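Long-range contacts in C-domain type II peptide synthetase (Streptomyces globisporus, PDB 4ZNM), which is a condensation domain of a type II peptide synthetase, a two-lobed fold of the CoA-dependent acyltransferase superfamily: residues A[44-49]-A[403-408]; A[127-132]-A[152-157]. One frame throughout, in Å; residues are numbered along the deposited sequence. Where two conformers were deposited one is given.

Interaction 1: A[44-49]-A[403-408]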
loop_
_atom_site.group_PDB
_atom_site.type_symbol
_atom_site.label_atom_id
_atom_site.label_comp_id
_atom_site.label_asym_id
_atom_site.label_seq_id
_atom_site.Cartn_x
_atom_site.Cartn_y
_atom_site.Cartn_z
ATOM N N PRO A 44 8.552 -11.866 8.657
ATOM C CA PRO A 44 7.313 -11.729 9.442
ATOM C C PRO A 44 6.881 -10.288 9.643
ATOM O O PRO A 44 5.816 -10.112 10.213
ATOM C CB PRO A 44 7.670 -12.366 10.783
ATOM C CG PRO A 44 9.157 -12.149 10.918
ATOM C CD PRO A 44 9.725 -12.177 9.497
HETATM N N MSE A 45 7.659 -9.293 9.209
HETATM C CA MSE A 45 7.196 -7.909 9.332
HETATM C C MSE A 45 6.633 -7.360 8.020
HETATM O O MSE A 45 6.203 -6.191 7.947
HETATM C CB MSE A 45 8.330 -7.004 9.853
HETATM C CG MSE A 45 8.844 -7.360 11.229
HETATM SE SE MSE A 45 7.394 -7.236 12.626
HETATM C CE MSE A 45 7.198 -5.283 12.630
ATOM N N TYR A 46 6.614 -8.163 6.965
ATOM C CA TYR A 46 6.111 -7.640 5.690
ATOM C C TYR A 46 4.615 -7.928 5.637
ATOM O O TYR A 46 4.139 -8.889 5.012
ATOM C CB TYR A 46 6.858 -8.242 4.489
ATOM C CG TYR A 46 6.474 -7.613 3.206
ATOM C CD1 TYR A 46 6.873 -6.311 2.905
ATOM C CD2 TYR A 46 5.713 -8.300 2.283
ATOM C CE1 TYR A 46 6.542 -5.714 1.711
ATOM C CE2 TYR A 46 5.348 -7.694 1.082
ATOM C CZ TYR A 46 5.779 -6.411 0.807
ATOM O OH TYR A 46 5.418 -5.792 -0.368
ATOM N N HIS A 47 3.874 -7.100 6.376
ATOM C CA HIS A 47 2.449 -7.272 6.513
ATOM C C HIS A 47 1.718 -5.968 6.251
ATOM O O HIS A 47 2.330 -4.921 6.041
ATOM C CB HIS A 47 2.085 -7.823 7.908
ATOM C CG HIS A 47 2.760 -7.126 9.045
ATOM N ND1 HIS A 47 2.727 -5.756 9.208
ATOM C CD2 HIS A 47 3.482 -7.617 10.082
ATOM C CE1 HIS A 47 3.397 -5.434 10.303
ATOM N NE2 HIS A 47 3.851 -6.545 10.860
ATOM N N ILE A 48 0.400 -6.067 6.192
ATOM C CA ILE A 48 -0.440 -4.903 5.990
ATOM C C ILE A 48 -1.502 -4.957 7.087
ATOM O O ILE A 48 -2.027 -6.036 7.380
ATOM C CB ILE A 48 -1.050 -4.889 4.548
ATOM C CG1 ILE A 48 -1.985 -3.704 4.344
ATOM C CG2 ILE A 48 -1.825 -6.188 4.291
ATOM C CD1 ILE A 48 -2.450 -3.568 2.836
ATOM N N VAL A 49 -1.800 -3.813 7.701
ATOM C CA VAL A 49 -2.747 -3.771 8.822
ATOM C C VAL A 49 -3.830 -2.793 8.472
ATOM O O VAL A 49 -3.590 -1.825 7.783
ATOM C CB VAL A 49 -2.093 -3.353 10.160
ATOM C CG1 VAL A 49 -0.943 -4.242 10.488
ATOM C CG2 VAL A 49 -1.641 -1.888 10.071
ATOM N N GLY A 403 7.439 -0.886 12.324
ATOM C CA GLY A 403 6.174 -1.370 11.811
ATOM C C GLY A 403 6.294 -2.194 10.570
ATOM O O GLY A 403 7.322 -2.861 10.349
ATOM N N SER A 404 5.260 -2.125 9.731
ATOM C CA SER A 404 5.251 -2.902 8.490
ATOM C C SER A 404 6.508 -2.619 7.665
ATOM O O SER A 404 6.958 -1.480 7.535
ATOM C CB SER A 404 4.018 -2.612 7.651
ATOM O OG SER A 404 2.804 -2.859 8.366
ATOM N N ASP A 405 7.085 -3.677 7.142
ATOM C CA ASP A 405 8.389 -3.608 6.487
ATOM C C ASP A 405 8.316 -2.967 5.089
ATOM O O ASP A 405 7.412 -3.245 4.299
ATOM C CB ASP A 405 8.955 -5.039 6.434
ATOM C CG ASP A 405 10.296 -5.139 5.727
ATOM O OD1 ASP A 405 11.342 -5.080 6.428
ATOM O OD2 ASP A 405 10.298 -5.316 4.484
ATOM N N ILE A 406 9.261 -2.091 4.798
ATOM C CA ILE A 406 9.569 -1.667 3.436
ATOM C C ILE A 406 10.861 -2.379 3.019
ATOM O O ILE A 406 11.902 -2.133 3.621
ATOM C CB ILE A 406 9.735 -0.146 3.322
ATOM C CG1 ILE A 406 8.423 0.557 3.594
ATOM C CG2 ILE A 406 10.223 0.253 1.879
ATOM C CD1 ILE A 406 8.584 2.075 3.708
ATOM N N PRO A 407 10.792 -3.269 2.005
ATOM C CA PRO A 407 11.934 -4.133 1.691
ATOM C C PRO A 407 13.243 -3.363 1.533
ATOM O O PRO A 407 14.271 -3.775 2.111
ATOM C CB PRO A 407 11.516 -4.803 0.363
ATOM C CG PRO A 407 10.023 -4.888 0.486
ATOM C CD PRO A 407 9.618 -3.612 1.183
ATOM N N ASP A 408 13.223 -2.259 0.788
ATOM C CA ASP A 408 14.467 -1.496 0.559
ATOM C C ASP A 408 14.170 -0.173 -0.115
ATOM O O ASP A 408 14.313 -0.032 -1.312
ATOM C CB ASP A 408 15.454 -2.333 -0.283
ATOM C CG ASP A 408 16.914 -1.824 -0.216
ATOM O OD1 ASP A 408 17.170 -0.683 0.210
ATOM O OD2 ASP A 408 17.821 -2.580 -0.636
HETATM O O HOH W 1 4.380 -4.235 4.335
HETATM O O HOH W 2 0.483 -1.839 7.316
#
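Loop 403-408 comes closest just ahead of strand 47-55, at Tyr46 and Asp405, whose CA atoms are 4.7 Å apart. The loop belongs to the crossover of the condensation-domain fold that runs from strand 388-392 in one sheet to strand 410-416 in the other. Tyr46 sits at the centre of an inverse gamma turn, closed by a weak bond from His47 N to Met45 O. Met45 O also accepts the N-H of Asp405, N to O 2.8 Å (155° at the hydrogen), approached from above the carbonyl plane, and it also lies over the centre of the His47 ring. His47 CG lies between the backbone N and the carbonyl carbon (chi1 47°); the ring's ND1 and Ser404 OG form a 3.0 Å hydrogen bond at the ring edge; NE2 bonds to Thr127 O, so both nitrogens are held. Selenomethionine Met45 bends at chi2 and chi3, and its CE reaches Gly403 O at 3.3 Å. The Asp405 carboxylate, paired through OD1 with Lys240, stands 73° from the Tyr46 ring plane. Water 1 donates to both His47 O and Asp405 O. Asp405 O also meets the edge of the tyrosine ring, 3.4 Å from Tyr46 CD1, while Pro407 CD packs 3.8 Å from Tyr46 CE1.

Interaction 2: A[127-132]-A[152-157]. With NA (sodium ion), chain C.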
loop_
_atom_site.group_PDB
_atom_site.type_symbol
_atom_site.label_atom_id
_atom_site.label_comp_id
_atom_site.label_asym_id
_atom_site.label_seq_id
_atom_site.Cartn_x
_atom_site.Cartn_y
_atom_site.Cartn_z
ATOM N N THR A 127 3.828 -6.205 15.693
ATOM C CA THR A 127 3.992 -7.636 15.878
ATOM C C THR A 127 4.260 -8.318 14.536
ATOM O O THR A 127 4.041 -7.733 13.478
ATOM C CB THR A 127 2.768 -8.273 16.544
ATOM O OG1 THR A 127 1.641 -8.236 15.651
ATOM C CG2 THR A 127 2.449 -7.547 17.834
ATOM N N GLY A 128 4.769 -9.548 14.587
ATOM C CA GLY A 128 5.156 -10.274 13.380
ATOM C C GLY A 128 4.122 -11.278 12.931
ATOM O O GLY A 128 3.242 -11.678 13.694
ATOM N N LEU A 129 4.209 -11.657 11.662
ATOM C CA LEU A 129 3.263 -12.612 11.088
ATOM C C LEU A 129 3.985 -13.333 9.943
ATOM O O LEU A 129 4.202 -12.755 8.898
ATOM C CB LEU A 129 2.016 -11.875 10.609
ATOM C CG LEU A 129 0.941 -12.686 9.889
ATOM C CD1 LEU A 129 0.475 -13.809 10.763
ATOM C CD2 LEU A 129 -0.252 -11.809 9.517
ATOM N N SER A 130 4.365 -14.580 10.175
ATOM C CA SER A 130 5.140 -15.366 9.217
ATOM C C SER A 130 4.375 -15.627 7.932
ATOM O O SER A 130 3.137 -15.642 7.930
ATOM C CB SER A 130 5.526 -16.696 9.843
ATOM O OG SER A 130 4.388 -17.526 9.942
ATOM N N VAL A 131 5.114 -15.813 6.837
ATOM C CA VAL A 131 4.509 -16.290 5.587
ATOM C C VAL A 131 4.736 -17.810 5.434
ATOM O O VAL A 131 4.132 -18.484 4.601
ATOM C CB VAL A 131 5.079 -15.520 4.365
ATOM C CG1 VAL A 131 6.503 -15.961 4.082
ATOM C CG2 VAL A 131 4.139 -15.712 3.178
ATOM N N ARG A 132 5.633 -18.344 6.242
ATOM C CA ARG A 132 6.094 -19.726 6.057
ATOM C C ARG A 132 5.103 -20.742 6.617
ATOM O O ARG A 132 5.164 -21.928 6.290
ATOM C CB ARG A 132 7.476 -19.917 6.696
ATOM C CG ARG A 132 8.550 -19.179 5.890
ATOM C CD ARG A 132 9.989 -19.646 6.198
ATOM N NE ARG A 132 10.318 -19.349 7.594
ATOM C CZ ARG A 132 10.814 -18.189 8.021
ATOM N NH1 ARG A 132 11.081 -18.014 9.309
ATOM N NH2 ARG A 132 11.054 -17.200 7.166
ATOM N N VAL A 152 -9.023 -4.779 14.395
ATOM C CA VAL A 152 -7.756 -4.694 13.659
ATOM C C VAL A 152 -7.462 -5.997 12.939
ATOM O O VAL A 152 -7.421 -7.060 13.538
ATOM C CB VAL A 152 -6.562 -4.366 14.560
ATOM C CG1 VAL A 152 -5.267 -4.243 13.735
ATOM C CG2 VAL A 152 -6.827 -3.087 15.354
ATOM N N LEU A 153 -7.263 -5.897 11.635
ATOM C CA LEU A 153 -6.792 -7.023 10.868
ATOM C C LEU A 153 -5.342 -6.846 10.415
ATOM O O LEU A 153 -4.881 -5.741 10.060
ATOM C CB LEU A 153 -7.689 -7.231 9.659
ATOM C CG LEU A 153 -9.187 -7.353 9.949
ATOM C CD1 LEU A 153 -9.922 -7.623 8.613
ATOM C CD2 LEU A 153 -9.450 -8.455 10.982
ATOM N N ILE A 154 -4.630 -7.955 10.407
ATOM C CA ILE A 154 -3.276 -7.981 9.900
ATOM C C ILE A 154 -3.099 -9.187 9.011
ATOM O O ILE A 154 -3.544 -10.282 9.322
ATOM C CB ILE A 154 -2.270 -7.981 11.031
ATOM C CG1 ILE A 154 -0.856 -7.988 10.460
ATOM C CG2 ILE A 154 -2.527 -9.133 11.952
ATOM C CD1 ILE A 154 0.200 -7.790 11.524
ATOM N N ALA A 155 -2.454 -8.952 7.880
ATOM C CA ALA A 155 -2.264 -9.984 6.881
ATOM C C ALA A 155 -0.896 -9.831 6.264
ATOM O O ALA A 155 -0.384 -8.715 6.124
ATOM C CB ALA A 155 -3.327 -9.871 5.811
ATOM N N HIS A 156 -0.313 -10.948 5.860
ATOM C CA HIS A 156 0.968 -10.881 5.214
ATOM C C HIS A 156 0.802 -10.213 3.858
ATOM O O HIS A 156 -0.142 -10.476 3.111
ATOM C CB HIS A 156 1.606 -12.256 5.072
ATOM C CG HIS A 156 3.091 -12.170 4.956
ATOM N ND1 HIS A 156 3.739 -11.963 3.755
ATOM C CD2 HIS A 156 4.052 -12.173 5.908
ATOM C CE1 HIS A 156 5.043 -11.870 3.974
ATOM N NE2 HIS A 156 5.255 -11.996 5.274
ATOM N N HIS A 157 1.732 -9.328 3.549
ATOM C CA HIS A 157 1.576 -8.433 2.411
ATOM C C HIS A 157 1.951 -9.112 1.083
ATOM O O HIS A 157 1.758 -8.532 -0.004
ATOM C CB HIS A 157 2.391 -7.179 2.716
ATOM C CG HIS A 157 2.074 -5.992 1.849
ATOM N ND1 HIS A 157 0.987 -5.928 0.997
ATOM C CD2 HIS A 157 2.725 -4.816 1.707
ATOM C CE1 HIS A 157 0.985 -4.765 0.374
ATOM N NE2 HIS A 157 2.031 -4.071 0.784
HETATM NA NA NA C . 1.972 -17.134 9.552
HETATM O O HOH W 3 2.247 -16.812 11.762
#
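His156 ends strand 148-156 and, with His157 just after it, matches the paired histidines that begin the HHxxxD signature of condensation domains; loop 127-132 packs against the first of them. Val131 covers one face of the His156 ring in a CH-pi contact, its CB 3.6 Å from the ring centroid and only 8° off the normal. At the edge of the same ring and in its plane, Leu129 O lies 3.0 Å from His156 CD2. The ring nitrogens are engaged too, ND1 with Thr158 OG1 and NE2 with Gly43 O, so the imidazole is fixed in rotation by polar partners while Val131 CB sits over one face. Further back, Leu129 packs on the side chain and backbone of Ile154. Leu129 has CG anti to its backbone N (chi1 176°), and from there CD2 rests 4.0 Å from Ile154 CG1 and 3.6 Å from Ile154 O, alongside the Ala155 backbone. Ser130 CB points away from the strand, and Ser130 helps bind a sodium ion, whose site Glu133 O and Pro135 O complete together with water 3, 2.2 Å from the sodium ion. Ser130 O coordinates the sodium ion at 2.5 Å, as does Ser130 OG in the conformer described, one of two.

Overall arrangement
The two contacts lie side by side, their centres 9 Å apart, and meet in the six-stranded sheet, where strands 47-55 and 148-156 are antiparallel neighbours. Along the chain the order is 44-49, 127-132, 152-157 and 403-408, so interaction 2 falls wholly between the halves of interaction 1. Pro44 O probably accepts a hydrogen bond from Leu129 N (2.7 Å), and Ile48 N probably donates one to Ala155 O (2.8 Å). Stacking of Tyr46 on His157 adds a side-chain link. Together the contacts join the histidine pair, the loop that carries the sodium site and the crossover that leads to the five-stranded sheet.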